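Local coordinates for protein NADH dehydrogenase, putative (Plasmodium falciparum, PDB 5JWC) that probably passes electrons from NADH through bound FAD to ubiquinone as a type II NADH dehydrogenase, and is the target of the quinolone inhibitor RYL-552, at residues Leu68-Cys73 with Gly200-Ala205; Asp149-Phe154 with Ile267-His272; Leu162-Lys167 with Leu292-Ser297; Lys166-Ile171 with Ala205-Phe210. All blocks are in the same frame, centred on the assembly; numbering follows the deposited sequence.

Interaction 1 of 4, residues Leu68-Cys73 with Gly200-Ala205; sequences LLPCLC and GVEVTA
Pro70 lies against one turn of the helix that carries Glu202 and Val203. The tight part of the contact is the proline ring, which lies on Glu202 through CB and CG. Pro70 CB is 3.8 Å from Glu202 CB, and Pro70 CG sits at the same distance from that carbon. Pro70 CB also comes 4.0 Å from Val203 N. The CA atoms of Pro70 and Val203 are 4.9 Å apart. The short helix axes approach to 8.5 Å and cross at -28°.

The looser part is the Cys73 end. There Cys73 SG is 4.4 Å from Val203 CG2. Val203 has CG1 anti to its backbone N (chi1 169°), which places CG2 beside helix 69-74, near Pro70 and Cys73. No hydrogen bond crosses between the segments, and all four touching residues are buried, so neither end is a solvent side. The Glu202 carboxylate runs on past the proline, and its OE2 is hydrogen-bonded to the backbone N of Tyr463.

Gly200, near the start of helix 198-218, is the last glycine of a GxGxxG (Rossmann-type) pattern, consistent with binding of a dinucleotide, probably NADH. The side chain of Pro70 is about 5 Å from the bound FAD. Leu69, Leu72 and Cys73 also touch helix 158-174. On the far side, Val201 and Thr204 pack on strand 227-232 and helix 243-255.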
# COMPACT_ATOMS: atom_id res chain seq x y z
N LEU A 68 13.68 -9.74 1.42
CA LEU A 68 13.53 -8.58 0.54
C LEU A 68 12.94 -7.36 1.24
O LEU A 68 12.73 -6.31 0.61
CB LEU A 68 12.69 -8.96 -0.68
CG LEU A 68 13.41 -9.98 -1.56
CD1 LEU A 68 12.57 -10.39 -2.74
CD2 LEU A 68 14.77 -9.38 -2.08
N LEU A 69 12.69 -7.50 2.53
CA LEU A 69 12.12 -6.41 3.34
C LEU A 69 12.93 -5.08 3.29
O LEU A 69 12.35 -4.00 3.23
CB LEU A 69 11.98 -6.89 4.78
CG LEU A 69 10.70 -7.70 5.06
CD1 LEU A 69 10.63 -8.13 6.50
CD2 LEU A 69 9.42 -6.93 4.70
N PRO A 70 14.28 -5.16 3.30
CA PRO A 70 15.03 -3.89 3.17
C PRO A 70 14.72 -3.15 1.88
O PRO A 70 14.69 -1.92 1.88
CB PRO A 70 16.50 -4.35 3.19
CG PRO A 70 16.46 -5.59 4.07
CD PRO A 70 15.19 -6.28 3.63
N CYS A 71 14.47 -3.89 0.80
CA CYS A 71 14.11 -3.27 -0.49
C CYS A 71 12.80 -2.51 -0.43
O CYS A 71 12.58 -1.56 -1.17
CB CYS A 71 14.01 -4.33 -1.57
SG CYS A 71 15.59 -5.05 -2.00
N LEU A 72 11.93 -2.94 0.48
CA LEU A 72 10.64 -2.31 0.68
C LEU A 72 10.78 -0.97 1.40
O LEU A 72 10.04 -0.03 1.11
CB LEU A 72 9.74 -3.26 1.46
CG LEU A 72 8.25 -3.35 1.23
CD1 LEU A 72 7.88 -3.44 -0.25
CD2 LEU A 72 7.74 -4.58 2.01
N CYS A 73 11.73 -0.89 2.35
CA CYS A 73 12.00 0.36 3.06
C CYS A 73 12.32 1.54 2.14
O CYS A 73 11.97 2.68 2.44
CB CYS A 73 13.16 0.20 4.07
SG CYS A 73 12.85 -0.97 5.40
N GLY A 200 20.47 -4.70 9.03
CA GLY A 200 20.92 -3.34 9.29
C GLY A 200 21.75 -2.79 8.14
O GLY A 200 21.56 -1.66 7.69
N VAL A 201 22.66 -3.61 7.64
CA VAL A 201 23.50 -3.22 6.53
C VAL A 201 22.67 -2.95 5.27
O VAL A 201 22.85 -1.94 4.61
CB VAL A 201 24.58 -4.29 6.23
CG1 VAL A 201 25.18 -4.08 4.86
CG2 VAL A 201 25.66 -4.25 7.32
N GLU A 202 21.73 -3.85 4.96
CA GLU A 202 20.93 -3.68 3.75
C GLU A 202 19.95 -2.50 3.82
O GLU A 202 19.75 -1.80 2.83
CB GLU A 202 20.19 -4.98 3.42
CG GLU A 202 21.19 -6.07 2.96
CD GLU A 202 20.52 -7.34 2.45
OE1 GLU A 202 19.76 -7.96 3.23
OE2 GLU A 202 20.76 -7.70 1.27
N VAL A 203 19.36 -2.27 4.99
CA VAL A 203 18.49 -1.11 5.17
C VAL A 203 19.28 0.18 4.97
O VAL A 203 18.82 1.10 4.31
CB VAL A 203 17.83 -1.10 6.57
CG1 VAL A 203 17.14 0.25 6.85
CG2 VAL A 203 16.85 -2.28 6.68
N THR A 204 20.48 0.23 5.55
CA THR A 204 21.35 1.40 5.41
C THR A 204 21.70 1.64 3.93
O THR A 204 21.62 2.77 3.44
CB THR A 204 22.64 1.24 6.27
OG1 THR A 204 22.28 1.06 7.65
CG2 THR A 204 23.54 2.47 6.16
N ALA A 205 22.09 0.59 3.23
CA ALA A 205 22.49 0.68 1.82
C ALA A 205 21.34 1.18 0.94
O ALA A 205 21.53 1.99 0.04
CB ALA A 205 23.00 -0.70 1.32

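Interaction 2 of 4, residues Asp149-Phe154 with Ile267-His272; sequences DKYAYF and IDVDKH
Tyr151 holds its CG beside its backbone N and anti to the carbonyl carbon (chi1 -63°), which carries the ring out over the backbone of Asp270 and Lys271. Lys271 has CG anti to its N (chi1 -172°) and runs on extended, crossing the tyrosine at about a right angle. The result is a CH-pi contact. Lys271 CA stands 3.7 Å from the centroid of the Tyr151 ring, 12° off the ring normal. The carbonyl carbon of Asp270 covers the same face nearer the rim, 3.7 Å from Tyr151 CD2. The aliphatic part of Lys271 continues the cover, with CB 3.7 Å from Tyr151 CE1. On the opposite face lies CG of Lys150, so the ring is held between two lysines. At the base, Tyr151 CB meets Val269 CG1 at 3.8 Å.

The contact joins helix 148-151, just before strand 153-154 of the parallel sheet, to strand 264-269, an outer strand of a three-stranded antiparallel sheet. Tyr290 touches both Tyr151 and Val269. No hydrogen bond links the segments. The ring meets backbone and aliphatic carbon, while the Lys271 amine extends away. The chemistry is therefore dispersion and CH-pi contact at a partly exposed edge, without charge pairing.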
# COMPACT_ATOMS: atom_id res chain seq x y z
N ASP A 149 11.36 0.50 22.45
CA ASP A 149 10.03 0.08 22.03
C ASP A 149 9.13 1.31 21.80
O ASP A 149 8.27 1.31 20.92
CB ASP A 149 9.40 -0.87 23.05
CG ASP A 149 8.68 -2.04 22.39
OD1 ASP A 149 8.08 -1.85 21.30
OD2 ASP A 149 8.74 -3.17 22.94
N LYS A 150 9.38 2.38 22.56
CA LYS A 150 8.63 3.61 22.40
C LYS A 150 8.99 4.36 21.12
O LYS A 150 8.10 4.86 20.43
CB LYS A 150 8.86 4.52 23.61
CG LYS A 150 7.82 5.63 23.76
CD LYS A 150 8.04 6.44 25.04
CE LYS A 150 6.87 7.37 25.35
NZ LYS A 150 6.38 8.12 24.15
N TYR A 151 10.28 4.46 20.81
CA TYR A 151 10.72 5.41 19.79
C TYR A 151 11.33 4.81 18.52
O TYR A 151 11.37 5.48 17.50
CB TYR A 151 11.74 6.39 20.40
CG TYR A 151 11.17 7.24 21.52
CD1 TYR A 151 10.15 8.15 21.28
CD2 TYR A 151 11.67 7.16 22.81
CE1 TYR A 151 9.62 8.94 22.31
CE2 TYR A 151 11.17 7.95 23.84
CZ TYR A 151 10.15 8.83 23.58
OH TYR A 151 9.65 9.61 24.60
N ALA A 152 11.81 3.57 18.59
CA ALA A 152 12.50 2.97 17.45
C ALA A 152 11.54 2.25 16.51
O ALA A 152 10.49 1.77 16.94
CB ALA A 152 13.57 2.01 17.93
N TYR A 153 11.91 2.17 15.23
CA TYR A 153 11.17 1.38 14.24
C TYR A 153 11.84 0.02 14.05
O TYR A 153 13.03 -0.05 13.75
CB TYR A 153 11.10 2.12 12.90
CG TYR A 153 10.21 3.34 12.93
CD1 TYR A 153 8.96 3.33 12.34
CD2 TYR A 153 10.62 4.50 13.57
CE1 TYR A 153 8.14 4.43 12.38
CE2 TYR A 153 9.81 5.61 13.61
CZ TYR A 153 8.57 5.57 13.01
OH TYR A 153 7.75 6.67 13.06
N PHE A 154 11.07 -1.06 14.21
CA PHE A 154 11.60 -2.40 13.97
C PHE A 154 11.53 -2.74 12.49
O PHE A 154 10.87 -2.04 11.72
CB PHE A 154 10.82 -3.44 14.78
CG PHE A 154 10.88 -3.21 16.27
CD1 PHE A 154 11.97 -2.58 16.84
CD2 PHE A 154 9.85 -3.64 17.09
CE1 PHE A 154 12.03 -2.37 18.22
CE2 PHE A 154 9.90 -3.43 18.47
CZ PHE A 154 11.00 -2.79 19.03
N ILE A 267 22.54 2.37 24.48
CA ILE A 267 22.24 2.12 25.88
C ILE A 267 21.00 2.84 26.37
O ILE A 267 20.47 2.54 27.43
CB ILE A 267 23.43 2.51 26.78
CG1 ILE A 267 23.83 3.96 26.49
CG2 ILE A 267 24.59 1.57 26.53
CD1 ILE A 267 24.96 4.47 27.37
N ASP A 268 20.53 3.80 25.58
CA ASP A 268 19.33 4.54 25.94
C ASP A 268 18.75 5.26 24.73
O ASP A 268 19.48 5.75 23.88
CB ASP A 268 19.63 5.55 27.05
CG ASP A 268 18.37 6.16 27.62
OD1 ASP A 268 17.67 5.44 28.36
OD2 ASP A 268 18.07 7.34 27.33
N VAL A 269 17.43 5.34 24.67
CA VAL A 269 16.77 6.06 23.59
C VAL A 269 15.77 7.06 24.14
O VAL A 269 14.89 6.69 24.91
CB VAL A 269 16.07 5.09 22.60
CG1 VAL A 269 15.38 5.88 21.48
CG2 VAL A 269 17.07 4.09 22.02
N ASP A 270 15.91 8.31 23.73
CA ASP A 270 14.95 9.37 24.07
C ASP A 270 14.22 9.80 22.80
O ASP A 270 14.48 9.26 21.73
CB ASP A 270 15.68 10.56 24.71
CG ASP A 270 14.87 11.23 25.82
OD1 ASP A 270 13.66 10.94 25.94
OD2 ASP A 270 15.47 12.05 26.57
N LYS A 271 13.33 10.78 22.90
CA LYS A 271 12.52 11.17 21.76
C LYS A 271 13.34 11.78 20.63
O LYS A 271 13.10 11.47 19.46
CB LYS A 271 11.41 12.14 22.18
CG LYS A 271 10.42 12.42 21.06
CD LYS A 271 9.23 13.22 21.55
CE LYS A 271 8.24 13.46 20.42
NZ LYS A 271 7.09 14.30 20.86
N HIS A 272 14.30 12.64 20.96
CA HIS A 272 15.08 13.32 19.92
C HIS A 272 16.56 12.94 19.87
O HIS A 272 17.29 13.37 18.98
CB HIS A 272 14.97 14.84 20.10
CG HIS A 272 13.57 15.35 20.00
ND1 HIS A 272 12.85 15.32 18.81
CD2 HIS A 272 12.73 15.87 20.92
CE1 HIS A 272 11.64 15.81 19.02
NE2 HIS A 272 11.54 16.15 20.29

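Interaction 3 of 4, residues Leu162-Lys167 with Leu292-Ser297; sequences LKIRKK and LLIWAS. With 4W0 (5-fluoro-3-methyl-2-{4-[4-(trifluoromethoxy)benzyl]phenyl}quinolin-4(1H)-one), chain L.
The guanidinium of Arg165 has the quinolone of the inhibitor over one face, with inhibitor atom C2 3.4 Å above its plane and toward its rim. The CD of Arg165 is also 3.5 Å from that C2. Leu162 CD2 touches the same carbon at 3.6 Å. NH2 of Arg165 is hydrogen-bonded to the backbone O of Pro518 and of Ile520, near the chain's C-terminus. The inhibitor is also hydrogen-bonded to Asn80 ND2 of the second subunit, which places the site between subunits.

The other side of the helix meets the strand. Ile164 has CG2 anti to its backbone N and CG1 beside that N (chi1 -75°), a torsion that turns both branches to Ile294. Ile164 CG2 is 3.8 Å from Ile294 CD1, and Ile164 CD1 is 4.0 Å from Ile294 CG2. One turn on, Lys167 and Leu292 pass each other in opposite directions, with Lys167 CG 4.0 Å from Leu292 CD1. Helix and strand run nearly antiparallel, at 162°, with axes 9.8 Å apart. This is a helix laid on a parallel sheet, as in Rossmann-like domains, and Phe207 fills in beside both isoleucines.

The helix thus has two chemistries. Branched aliphatic side chains and the aliphatic stem of Lys167 pack it on the sheet. On the outer side an arginine laid over the quinolone and a leucine touch the inhibitor by van der Waals contact.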
# COMPACT_ATOMS: atom_id res chain seq x y z
N LEU A 162 7.11 -0.62 5.74
CA LEU A 162 6.32 0.47 5.16
C LEU A 162 6.23 1.70 6.08
O LEU A 162 6.17 2.83 5.62
CB LEU A 162 4.93 -0.05 4.79
CG LEU A 162 5.03 -1.19 3.77
CD1 LEU A 162 3.69 -1.73 3.47
CD2 LEU A 162 5.65 -0.73 2.46
N LYS A 163 6.20 1.47 7.39
CA LYS A 163 6.16 2.58 8.34
C LYS A 163 7.48 3.31 8.34
O LYS A 163 7.53 4.54 8.47
CB LYS A 163 5.83 2.04 9.72
CG LYS A 163 4.38 1.67 9.85
CD LYS A 163 4.06 1.08 11.21
CE LYS A 163 2.54 0.92 11.35
NZ LYS A 163 1.87 2.20 10.97
N ILE A 164 8.57 2.56 8.21
CA ILE A 164 9.89 3.14 8.10
C ILE A 164 9.96 4.03 6.87
O ILE A 164 10.38 5.19 6.95
CB ILE A 164 10.96 2.05 8.05
CG1 ILE A 164 11.15 1.46 9.45
CG2 ILE A 164 12.27 2.63 7.52
CD1 ILE A 164 12.03 0.23 9.48
N ARG A 165 9.55 3.48 5.73
CA ARG A 165 9.51 4.23 4.48
C ARG A 165 8.65 5.49 4.62
O ARG A 165 9.07 6.58 4.24
CB ARG A 165 8.97 3.36 3.35
CG ARG A 165 8.90 4.08 2.01
CD ARG A 165 8.33 3.18 0.91
NE ARG A 165 8.05 3.95 -0.30
CZ ARG A 165 6.92 4.60 -0.53
NH1 ARG A 165 5.93 4.57 0.37
NH2 ARG A 165 6.77 5.29 -1.67
N LYS A 166 7.45 5.33 5.17
CA LYS A 166 6.55 6.48 5.31
C LYS A 166 7.14 7.57 6.24
O LYS A 166 7.03 8.76 5.95
CB LYS A 166 5.17 6.03 5.81
CG LYS A 166 4.24 7.22 6.14
CD LYS A 166 2.80 6.78 6.37
CE LYS A 166 1.89 7.99 6.70
NZ LYS A 166 2.28 9.25 6.03
N LYS A 167 7.76 7.15 7.35
CA LYS A 167 8.34 8.10 8.28
C LYS A 167 9.43 8.91 7.60
O LYS A 167 9.47 10.13 7.72
CB LYS A 167 8.89 7.41 9.54
CG LYS A 167 9.63 8.38 10.50
CD LYS A 167 8.67 9.37 11.15
CE LYS A 167 9.37 10.17 12.26
NZ LYS A 167 8.42 11.12 12.89
N LEU A 292 15.04 9.50 12.58
CA LEU A 292 14.48 8.17 12.37
C LEU A 292 15.46 7.14 12.91
O LEU A 292 16.61 7.09 12.47
CB LEU A 292 14.21 7.94 10.87
CG LEU A 292 13.90 6.55 10.31
CD1 LEU A 292 12.69 5.92 10.99
CD2 LEU A 292 13.67 6.62 8.79
N LEU A 293 15.00 6.32 13.85
CA LEU A 293 15.84 5.29 14.47
C LEU A 293 15.31 3.92 14.10
O LEU A 293 14.16 3.58 14.41
CB LEU A 293 15.87 5.44 15.99
CG LEU A 293 16.71 4.43 16.78
CD1 LEU A 293 18.18 4.52 16.41
CD2 LEU A 293 16.52 4.68 18.28
N ILE A 294 16.14 3.12 13.44
CA ILE A 294 15.73 1.81 12.97
C ILE A 294 16.45 0.72 13.76
O ILE A 294 17.68 0.69 13.82
CB ILE A 294 16.01 1.66 11.46
CG1 ILE A 294 15.11 2.62 10.69
CG2 ILE A 294 15.78 0.22 10.98
CD1 ILE A 294 15.62 2.97 9.30
N TRP A 295 15.67 -0.15 14.39
CA TRP A 295 16.22 -1.22 15.22
C TRP A 295 16.23 -2.53 14.43
O TRP A 295 15.21 -3.20 14.30
CB TRP A 295 15.41 -1.37 16.51
CG TRP A 295 16.15 -2.01 17.64
CD1 TRP A 295 16.10 -3.34 18.02
CD2 TRP A 295 17.02 -1.36 18.56
NE1 TRP A 295 16.91 -3.54 19.12
CE2 TRP A 295 17.47 -2.34 19.47
CE3 TRP A 295 17.46 -0.05 18.72
CZ2 TRP A 295 18.35 -2.04 20.51
CZ3 TRP A 295 18.32 0.25 19.76
CH2 TRP A 295 18.76 -0.74 20.63
N ALA A 296 17.39 -2.91 13.90
CA ALA A 296 17.43 -3.95 12.88
C ALA A 296 17.75 -5.31 13.45
O ALA A 296 17.76 -6.30 12.73
CB ALA A 296 18.43 -3.58 11.78
N SER A 297 17.99 -5.36 14.76
CA SER A 297 18.53 -6.53 15.43
C SER A 297 17.69 -6.99 16.63
O SER A 297 17.04 -6.18 17.29
CB SER A 297 19.96 -6.23 15.88
OG SER A 297 20.03 -4.97 16.56
C1 4W0 L . 7.41 0.23 -1.12
C2 4W0 L . 6.23 0.85 -0.69
C3 4W0 L . 5.31 1.31 -1.66
C4 4W0 L . 5.54 1.15 -3.04
C5 4W0 L . 6.72 0.52 -3.46
C6 4W0 L . 7.64 0.05 -2.51
O1 4W0 L . -3.17 8.75 2.97
C7 4W0 L . 4.54 1.64 -4.06
C8 4W0 L . 3.32 2.28 -3.60
C9 4W0 L . 3.13 2.44 -2.14
C10 4W0 L . 1.90 3.01 -1.51
C11 4W0 L . 0.75 2.28 -1.81
C12 4W0 L . -0.46 2.67 -1.29
C13 4W0 L . -0.48 3.74 -0.44
C14 4W0 L . 0.66 4.45 -0.09
C15 4W0 L . 1.88 4.07 -0.63
O2 4W0 L . 4.73 1.52 -5.25
N 4W0 L . 4.08 1.95 -1.19
C16 4W0 L . -1.85 4.04 0.10
C17 4W0 L . -2.16 5.31 0.83
C18 4W0 L . -2.02 6.54 0.21
C19 4W0 L . -2.36 7.69 0.92
C20 4W0 L . -2.83 7.59 2.23
C21 4W0 L . -2.97 6.34 2.82
C22 4W0 L . -2.63 5.20 2.12
C23 4W0 L . 2.32 2.76 -4.63
F1 4W0 L . 6.95 0.36 -4.75
C24 4W0 L . -2.16 9.67 3.35
F2 4W0 L . -1.04 8.99 3.63
F3 4W0 L . -2.54 10.41 4.42
F4 4W0 L . -1.95 10.53 2.34

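Interaction 4 of 4, residues Lys166-Ile171 with Ala205-Phe210; sequences KKFLDI and AEFADF. With 4W0 (5-fluoro-3-methyl-2-{4-[4-(trifluoromethoxy)benzyl]phenyl}quinolin-4(1H)-one), chain M.
Phe168 and Phe207 meet edge to face. The edge of Phe207 points at the face of Phe168, the ring planes stand at 65°, and the centroids are 5.0 Å apart. CE1 of Phe207 does the touching, 3.6 Å from Phe168 CD2 and equally close to Phe168 CG. Phe168 has CG anti to its backbone N (chi1 -180°), which sends the ring across the gap between the helices. The two side chains pass each other in opposite directions.

Phe210, one turn after Phe207, also touches the Phe168 ring, its CD2 4.0 Å from Phe168 CE2. Leu169 comes to the edge of Phe210 at about a right angle, its CD2 3.9 Å from Phe210 CE2. The helix axes stay 13.1 Å apart, and the aromatic side chains span that gap. Helices 158-174 and 198-218 pack side by side on the parallel sheet, with Phe168 on Leu292.

On the far side of helix 198-218, Glu206 and Asp209 line an inhibitor site. Glu206 OE2 is hydrogen-bonded to Ser74 OG and Thr76 OG1, Asp209 OD2 to Tyr463 OH, and Asp209 OD1 to Asn466 N. The contact itself is wholly apolar, held by dispersion, with a probable electrostatic share, C-H to ring face, in the Phe168-Phe207 pair.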
# COMPACT_ATOMS: atom_id res chain seq x y z
N LYS A 166 7.45 5.33 5.17
CA LYS A 166 6.55 6.48 5.31
C LYS A 166 7.14 7.57 6.24
O LYS A 166 7.03 8.76 5.95
CB LYS A 166 5.17 6.03 5.81
CG LYS A 166 4.24 7.22 6.14
CD LYS A 166 2.80 6.78 6.37
CE LYS A 166 1.89 7.99 6.70
NZ LYS A 166 2.28 9.25 6.03
N LYS A 167 7.76 7.15 7.35
CA LYS A 167 8.34 8.10 8.28
C LYS A 167 9.43 8.91 7.60
O LYS A 167 9.47 10.13 7.72
CB LYS A 167 8.89 7.41 9.54
CG LYS A 167 9.63 8.38 10.50
CD LYS A 167 8.67 9.37 11.15
CE LYS A 167 9.37 10.17 12.26
NZ LYS A 167 8.42 11.12 12.89
N PHE A 168 10.31 8.24 6.88
CA PHE A 168 11.37 8.93 6.17
C PHE A 168 10.79 9.94 5.16
O PHE A 168 11.26 11.07 5.06
CB PHE A 168 12.28 7.94 5.46
CG PHE A 168 13.40 8.59 4.71
CD1 PHE A 168 14.41 9.25 5.40
CD2 PHE A 168 13.43 8.57 3.32
CE1 PHE A 168 15.45 9.87 4.71
CE2 PHE A 168 14.47 9.20 2.63
CZ PHE A 168 15.47 9.84 3.33
N LEU A 169 9.76 9.53 4.43
CA LEU A 169 9.12 10.43 3.47
C LEU A 169 8.47 11.61 4.19
O LEU A 169 8.53 12.73 3.68
CB LEU A 169 8.11 9.66 2.61
CG LEU A 169 8.77 8.59 1.73
CD1 LEU A 169 7.76 7.78 0.91
CD2 LEU A 169 9.84 9.21 0.82
N ASP A 170 7.84 11.37 5.34
CA ASP A 170 7.20 12.44 6.10
C ASP A 170 8.24 13.49 6.54
O ASP A 170 7.95 14.69 6.56
CB ASP A 170 6.50 11.91 7.36
CG ASP A 170 5.20 11.18 7.06
OD1 ASP A 170 4.78 10.40 7.94
OD2 ASP A 170 4.62 11.38 5.98
N ILE A 171 9.42 13.02 6.93
CA ILE A 171 10.45 13.91 7.45
C ILE A 171 10.97 14.80 6.34
O ILE A 171 11.21 15.99 6.56
CB ILE A 171 11.65 13.14 8.08
CG1 ILE A 171 11.22 12.45 9.38
CG2 ILE A 171 12.81 14.11 8.40
CD1 ILE A 171 12.20 11.36 9.84
N ALA A 205 22.09 0.59 3.23
CA ALA A 205 22.49 0.68 1.82
C ALA A 205 21.34 1.18 0.94
O ALA A 205 21.53 1.99 0.04
CB ALA A 205 23.00 -0.70 1.32
N GLU A 206 20.14 0.66 1.20
CA GLU A 206 18.96 1.02 0.42
C GLU A 206 18.58 2.48 0.59
O GLU A 206 18.28 3.16 -0.38
CB GLU A 206 17.79 0.12 0.81
CG GLU A 206 17.88 -1.28 0.19
CD GLU A 206 17.68 -1.24 -1.32
OE1 GLU A 206 18.11 -2.20 -2.00
OE2 GLU A 206 17.07 -0.26 -1.82
N PHE A 207 18.59 2.95 1.84
CA PHE A 207 18.40 4.37 2.10
C PHE A 207 19.50 5.23 1.48
O PHE A 207 19.19 6.30 0.96
CB PHE A 207 18.30 4.64 3.59
CG PHE A 207 16.89 4.51 4.10
CD1 PHE A 207 15.90 5.35 3.60
CD2 PHE A 207 16.54 3.53 5.01
CE1 PHE A 207 14.58 5.23 4.04
CE2 PHE A 207 15.24 3.41 5.46
CZ PHE A 207 14.25 4.27 4.97
N ALA A 208 20.75 4.77 1.52
CA ALA A 208 21.83 5.55 0.93
C ALA A 208 21.60 5.73 -0.57
O ALA A 208 21.79 6.83 -1.09
CB ALA A 208 23.21 4.90 1.19
N ASP A 209 21.18 4.66 -1.24
CA ASP A 209 20.88 4.74 -2.67
C ASP A 209 19.70 5.68 -2.94
O ASP A 209 19.77 6.55 -3.82
CB ASP A 209 20.55 3.37 -3.25
CG ASP A 209 21.75 2.43 -3.32
OD1 ASP A 209 22.91 2.86 -3.10
OD2 ASP A 209 21.52 1.23 -3.60
N PHE A 210 18.62 5.49 -2.20
CA PHE A 210 17.43 6.33 -2.32
C PHE A 210 17.81 7.83 -2.15
O PHE A 210 17.47 8.67 -3.00
CB PHE A 210 16.39 5.89 -1.27
CG PHE A 210 15.02 6.48 -1.46
CD1 PHE A 210 14.61 6.95 -2.69
CD2 PHE A 210 14.14 6.56 -0.40
CE1 PHE A 210 13.34 7.49 -2.87
CE2 PHE A 210 12.87 7.12 -0.56
CZ PHE A 210 12.48 7.58 -1.81
C1 4W0 M . 19.00 -4.56 -4.40
C2 4W0 M . 19.17 -3.18 -4.59
C3 4W0 M . 19.67 -2.69 -5.80
C4 4W0 M . 20.02 -3.56 -6.84
C5 4W0 M . 19.85 -4.94 -6.66
C6 4W0 M . 19.35 -5.44 -5.45
O1 4W0 M . 25.66 7.99 -6.40
C7 4W0 M . 20.56 -3.02 -8.14
C8 4W0 M . 20.73 -1.59 -8.31
C9 4W0 M . 20.36 -0.68 -7.21
C10 4W0 M . 20.52 0.82 -7.24
C11 4W0 M . 21.79 1.39 -7.36
C12 4W0 M . 21.97 2.77 -7.35
C13 4W0 M . 20.85 3.56 -7.17
C14 4W0 M . 19.61 3.01 -7.01
C15 4W0 M . 19.43 1.64 -7.03
O2 4W0 M . 20.85 -3.77 -9.05
N 4W0 M . 19.85 -1.22 -5.98
C16 4W0 M . 20.86 5.05 -7.13
C17 4W0 M . 22.15 5.79 -6.91
C18 4W0 M . 22.95 5.53 -5.80
C19 4W0 M . 24.12 6.25 -5.64
C20 4W0 M . 24.46 7.25 -6.55
C21 4W0 M . 23.65 7.52 -7.65
C22 4W0 M . 22.49 6.80 -7.82
C23 4W0 M . 21.28 -1.07 -9.62
F1 4W0 M . 20.18 -5.78 -7.65
C24 4W0 M . 26.81 7.41 -6.94
F2 4W0 M . 27.07 6.28 -6.28
F3 4W0 M . 27.85 8.25 -6.80
F4 4W0 M . 26.60 7.15 -8.24

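Interactions 1, 3 and 4 form one compact group, with centres 9 to 10 Å apart. Interaction 2 lies farther out, its centre 11 Å from that of interaction 3 and 19 Å from that of interaction 1. Helix 158-174 serves interactions 3 and 4, and helix 198-218 serves interactions 1 and 4. Strands 153-154 and 292-295 are neighbours in the parallel sheet, which ties interaction 2 to interaction 3 through backbone pairing. Cys73 O meets Arg165 CB between interactions 1 and 3. Along the chain the first segments come in the order 68-73, 149-154, 162-167 and 166-171. The group joins a probable NADH-binding sheet to the helices that line inhibitor sites, with interaction 1 close to FAD.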